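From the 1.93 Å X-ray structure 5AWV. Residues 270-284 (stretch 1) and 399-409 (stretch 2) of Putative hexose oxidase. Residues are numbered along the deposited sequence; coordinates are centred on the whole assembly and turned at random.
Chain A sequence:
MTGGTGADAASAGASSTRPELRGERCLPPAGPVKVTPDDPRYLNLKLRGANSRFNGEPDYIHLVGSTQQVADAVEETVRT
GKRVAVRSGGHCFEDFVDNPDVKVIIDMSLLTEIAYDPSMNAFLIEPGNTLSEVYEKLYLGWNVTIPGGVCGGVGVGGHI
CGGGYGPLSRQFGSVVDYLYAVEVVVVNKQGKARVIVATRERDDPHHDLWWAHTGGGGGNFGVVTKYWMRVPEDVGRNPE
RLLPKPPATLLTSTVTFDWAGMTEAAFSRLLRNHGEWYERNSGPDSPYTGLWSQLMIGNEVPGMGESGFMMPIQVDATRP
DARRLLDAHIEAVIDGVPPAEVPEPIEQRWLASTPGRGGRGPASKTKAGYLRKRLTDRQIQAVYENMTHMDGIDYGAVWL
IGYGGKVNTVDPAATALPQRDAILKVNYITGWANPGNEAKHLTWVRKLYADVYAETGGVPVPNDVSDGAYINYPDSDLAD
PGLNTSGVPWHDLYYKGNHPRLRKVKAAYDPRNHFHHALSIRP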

# COMPACT_ATOMS: atom_id res chain seq x y z
N LEU A 270 26.67 -11.07 11.45
CA LEU A 270 25.92 -10.60 10.29
C LEU A 270 24.90 -9.45 10.65
O LEU A 270 24.89 -8.41 10.02
CB LEU A 270 25.15 -11.77 9.63
CG LEU A 270 24.19 -11.42 8.48
CD1 LEU A 270 24.90 -10.80 7.31
CD2 LEU A 270 23.51 -12.65 7.99
N LEU A 271 24.04 -9.73 11.60
CA LEU A 271 23.04 -8.72 12.04
C LEU A 271 23.67 -7.50 12.64
O LEU A 271 23.18 -6.40 12.34
CB LEU A 271 21.97 -9.32 12.93
CG LEU A 271 20.84 -9.99 12.17
CD1 LEU A 271 21.28 -11.24 11.42
CD2 LEU A 271 19.73 -10.28 13.16
N ARG A 272 24.84 -7.62 13.33
CA ARG A 272 25.54 -6.45 13.80
C ARG A 272 26.14 -5.67 12.67
O ARG A 272 26.04 -4.46 12.66
CB ARG A 272 26.61 -6.71 14.88
CG ARG A 272 26.03 -7.39 16.11
CD ARG A 272 27.09 -7.69 17.12
NE ARG A 272 26.56 -8.62 18.15
CZ ARG A 272 27.05 -8.72 19.38
NH1 ARG A 272 28.08 -7.91 19.79
NH2 ARG A 272 26.49 -9.63 20.23
N ASN A 273 26.82 -6.34 11.77
CA ASN A 273 27.41 -5.70 10.59
C ASN A 273 26.35 -4.83 9.82
O ASN A 273 26.59 -3.70 9.46
CB ASN A 273 27.88 -6.78 9.60
CG ASN A 273 29.20 -7.45 9.95
OD1 ASN A 273 29.58 -8.41 9.31
ND2 ASN A 273 29.84 -7.00 10.98
N HIS A 274 25.27 -5.49 9.48
CA HIS A 274 24.19 -4.94 8.71
C HIS A 274 23.57 -3.76 9.42
O HIS A 274 23.44 -2.73 8.83
CB HIS A 274 23.14 -6.02 8.45
CG HIS A 274 21.88 -5.51 7.81
ND1 HIS A 274 20.78 -5.12 8.54
CD2 HIS A 274 21.57 -5.29 6.50
CE1 HIS A 274 19.83 -4.68 7.73
NE2 HIS A 274 20.27 -4.81 6.50
N GLY A 275 23.22 -3.93 10.68
CA GLY A 275 22.59 -2.87 11.45
C GLY A 275 23.45 -1.67 11.64
O GLY A 275 22.97 -0.53 11.51
N GLU A 276 24.73 -1.89 12.00
CA GLU A 276 25.69 -0.81 12.14
C GLU A 276 25.96 -0.06 10.85
O GLU A 276 26.13 1.16 10.88
CB GLU A 276 27.01 -1.30 12.80
CG GLU A 276 26.70 -1.62 14.29
CD GLU A 276 27.77 -2.37 15.07
OE1 GLU A 276 27.49 -2.89 16.21
OE2 GLU A 276 28.88 -2.46 14.55
N TRP A 277 26.02 -0.78 9.73
CA TRP A 277 26.17 -0.13 8.45
C TRP A 277 24.96 0.88 8.21
O TRP A 277 25.18 2.04 7.88
CB TRP A 277 26.25 -1.16 7.29
CG TRP A 277 26.61 -0.49 6.05
CD1 TRP A 277 27.86 -0.25 5.54
CD2 TRP A 277 25.67 0.14 5.15
NE1 TRP A 277 27.73 0.47 4.37
CE2 TRP A 277 26.40 0.69 4.11
CE3 TRP A 277 24.25 0.19 5.11
CZ2 TRP A 277 25.79 1.39 3.05
CZ3 TRP A 277 23.66 0.87 4.04
CH2 TRP A 277 24.40 1.44 3.04
N TYR A 278 23.75 0.41 8.40
CA TYR A 278 22.55 1.28 8.31
C TYR A 278 22.59 2.43 9.33
O TYR A 278 22.18 3.52 8.95
CB TYR A 278 21.20 0.51 8.33
CG TYR A 278 20.78 0.04 6.97
CD1 TYR A 278 20.11 0.89 6.11
CD2 TYR A 278 21.15 -1.20 6.47
CE1 TYR A 278 19.71 0.55 4.84
CE2 TYR A 278 20.79 -1.57 5.17
CZ TYR A 278 20.03 -0.69 4.34
OH TYR A 278 19.66 -1.05 3.04
N GLU A 279 23.15 2.28 10.53
CA GLU A 279 23.27 3.42 11.46
C GLU A 279 24.16 4.48 10.92
O GLU A 279 23.90 5.64 11.15
CB GLU A 279 23.86 3.03 12.81
CG GLU A 279 23.01 2.14 13.63
CD GLU A 279 23.68 1.69 14.96
OE1 GLU A 279 23.10 0.90 15.72
OE2 GLU A 279 24.83 2.05 15.21
N ARG A 280 25.23 4.09 10.22
CA ARG A 280 26.20 5.02 9.69
C ARG A 280 25.83 5.63 8.37
O ARG A 280 26.28 6.73 8.08
CB ARG A 280 27.61 4.36 9.54
CG ARG A 280 28.24 3.89 10.84
CD ARG A 280 29.71 3.39 10.62
NE ARG A 280 29.80 2.31 9.61
CZ ARG A 280 29.68 0.98 9.83
NH1 ARG A 280 29.47 0.50 11.07
NH2 ARG A 280 29.73 0.11 8.80
N ASN A 281 25.01 4.95 7.58
CA ASN A 281 24.82 5.31 6.17
C ASN A 281 23.34 5.60 5.71
O ASN A 281 22.94 5.21 4.58
CB ASN A 281 25.46 4.23 5.33
CG ASN A 281 26.99 4.19 5.56
OD1 ASN A 281 27.65 5.18 5.31
ND2 ASN A 281 27.48 3.16 6.16
N SER A 282 22.55 6.19 6.62
CA SER A 282 21.16 6.46 6.34
C SER A 282 20.82 7.93 6.44
O SER A 282 19.65 8.30 6.49
CB SER A 282 20.30 5.61 7.22
OG SER A 282 20.60 4.26 6.91
N GLY A 283 21.82 8.78 6.53
CA GLY A 283 21.61 10.24 6.57
C GLY A 283 21.13 10.74 5.21
O GLY A 283 21.47 10.16 4.18
N PRO A 284 20.31 11.81 5.20
CA PRO A 284 19.79 12.41 3.97
C PRO A 284 20.91 12.88 3.00
O PRO A 284 20.71 12.96 1.78
CB PRO A 284 19.01 13.63 4.46
CG PRO A 284 19.18 13.75 5.93
CD PRO A 284 19.81 12.48 6.45
N TRP A 399 12.51 -9.76 8.24
CA TRP A 399 13.05 -8.93 7.17
C TRP A 399 13.44 -7.55 7.75
O TRP A 399 12.65 -6.96 8.51
CB TRP A 399 12.01 -8.68 6.06
CG TRP A 399 11.60 -9.85 5.29
CD1 TRP A 399 11.92 -11.17 5.54
CD2 TRP A 399 10.76 -9.86 4.13
NE1 TRP A 399 11.33 -11.97 4.61
CE2 TRP A 399 10.62 -11.19 3.73
CE3 TRP A 399 10.14 -8.85 3.38
CZ2 TRP A 399 9.85 -11.55 2.61
CZ3 TRP A 399 9.40 -9.20 2.25
CH2 TRP A 399 9.24 -10.54 1.90
N LEU A 400 14.64 -7.10 7.42
CA LEU A 400 15.17 -5.84 7.89
C LEU A 400 15.30 -5.00 6.62
O LEU A 400 16.10 -5.31 5.72
CB LEU A 400 16.49 -6.06 8.57
CG LEU A 400 16.41 -6.85 9.91
CD1 LEU A 400 17.58 -7.78 10.06
CD2 LEU A 400 16.37 -5.88 11.07
N ILE A 401 14.40 -4.02 6.46
CA ILE A 401 14.19 -3.32 5.19
C ILE A 401 14.81 -1.95 5.29
O ILE A 401 14.46 -1.21 6.24
CB ILE A 401 12.66 -3.20 4.95
CG1 ILE A 401 11.95 -4.60 5.03
CG2 ILE A 401 12.32 -2.58 3.64
CD1 ILE A 401 10.41 -4.44 5.15
N GLY A 402 15.72 -1.65 4.38
CA GLY A 402 16.40 -0.34 4.28
C GLY A 402 15.40 0.82 4.24
O GLY A 402 14.46 0.75 3.52
N TYR A 403 15.63 1.82 5.07
CA TYR A 403 14.77 3.01 5.19
C TYR A 403 15.62 4.25 5.49
O TYR A 403 16.81 4.20 5.35
CB TYR A 403 13.72 2.78 6.22
CG TYR A 403 12.50 3.69 6.15
CD1 TYR A 403 11.74 3.75 5.02
CD2 TYR A 403 12.16 4.50 7.25
CE1 TYR A 403 10.61 4.55 4.96
CE2 TYR A 403 11.00 5.29 7.26
CZ TYR A 403 10.24 5.34 6.10
OH TYR A 403 9.10 6.11 6.05
N GLY A 404 15.02 5.38 5.83
CA GLY A 404 15.74 6.59 6.11
C GLY A 404 16.11 7.41 4.91
O GLY A 404 15.29 7.57 4.00
N GLY A 405 17.34 7.91 4.90
CA GLY A 405 17.84 8.77 3.83
C GLY A 405 16.90 10.01 3.75
O GLY A 405 16.58 10.65 4.80
N LYS A 406 16.34 10.25 2.59
CA LYS A 406 15.54 11.48 2.35
C LYS A 406 14.20 11.53 3.05
O LYS A 406 13.64 12.59 3.28
CB LYS A 406 15.28 11.69 0.86
CG LYS A 406 16.49 12.05 0.04
CD LYS A 406 17.43 13.09 0.64
CE LYS A 406 18.37 13.61 -0.41
NZ LYS A 406 19.02 14.82 0.16
N VAL A 407 13.71 10.37 3.45
CA VAL A 407 12.61 10.29 4.36
C VAL A 407 12.86 11.18 5.58
O VAL A 407 11.92 11.89 6.04
CB VAL A 407 12.39 8.86 4.86
CG1 VAL A 407 11.39 8.87 5.97
CG2 VAL A 407 11.90 7.94 3.78
N ASN A 408 14.09 11.23 6.04
CA ASN A 408 14.36 11.83 7.32
C ASN A 408 14.72 13.30 7.24
O ASN A 408 15.10 13.86 8.22
CB ASN A 408 15.47 11.10 8.04
CG ASN A 408 15.12 9.61 8.32
OD1 ASN A 408 14.04 9.20 8.13
ND2 ASN A 408 16.05 8.83 8.78
N THR A 409 14.45 13.93 6.12
CA THR A 409 14.52 15.42 6.04
C THR A 409 13.23 16.08 6.60
O THR A 409 13.18 17.28 6.80
CB THR A 409 14.73 15.85 4.61
OG1 THR A 409 13.64 15.39 3.81
CG2 THR A 409 16.05 15.35 4.03
O HOH W 1 18.33 -3.85 4.81
O HOH W 2 18.83 9.73 8.95

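The helix that runs through Arg280 and the strand that ends at Gly402 point in roughly the same direction, their axes 23° apart and no closer than 10.7 Å. Side chains must fill that gap, and one face of the helix supplies them at intervals of three or four residues. Leu271 is the first. Its CA-to-CB bond points sideways, but the branched end comes nearer, and CG lies 4.5 Å from CD1 of Leu400, a loose apolar contact between two buried leucines.

One turn on, His274 points toward the strand. Its ring makes a dual contact: CE1 packs 3.7 Å from CB of Leu400, while NE2 lies 2.7 Å from O of water 1, which donates a hydrogen bond to the backbone O of Leu400 at 2.8 Å. An imidazole suits this position because it offers carbon to an aliphatic neighbour and nitrogen to a bridging water.

Tyr278 also points toward the strand, and its ring reaches the backbone, with CE1 3.5 Å from CA of Gly402. Such an approach depends on the glycine: an ideal CB there would fall 2.5 Å from OH of Tyr278, a clash.

The helix gives way at Asn281, whose ND2 makes a weak hydrogen bond back to O of Trp277 at 3.1 Å. Ser282 follows the same pattern more firmly, its OG donating to O of Tyr278 at 2.7 Å; a short hydroxyl side chain can fold back to a carbonyl near the helix end. The backbone of Ser282 meanwhile turns to stretch 2, where its O accepts a 2.8 Å hydrogen bond from N of Gly405. The same oxygen receives a hydrogen bond from O of water 2 at 3.0 Å, and this water accepts another from ND2 of Asn408 at 2.9 Å, so the amide is linked to a carbonyl beyond its direct reach.

Gly283 brings its O to 3.9 Å from CA of Gly405. Here the two stretches come close, with CA of Pro284 only 4.1 Å from CA of Gly405. Gly404 and Gly405 both have positive phi, which favours glycine, and a CB on Gly404 would also sit a tight 3.4 Å from CB of Ser282.

Pro284 has the largest covered area of the contact. Its CB packs 3.5 Å from CG2 of Thr409, and its O accepts a hydrogen bond from NZ of Lys406 at 3.0 Å. Lysine suits this reach: its CA-to-CB bond points away, yet the long chain brings the ammonium back to the carbonyl.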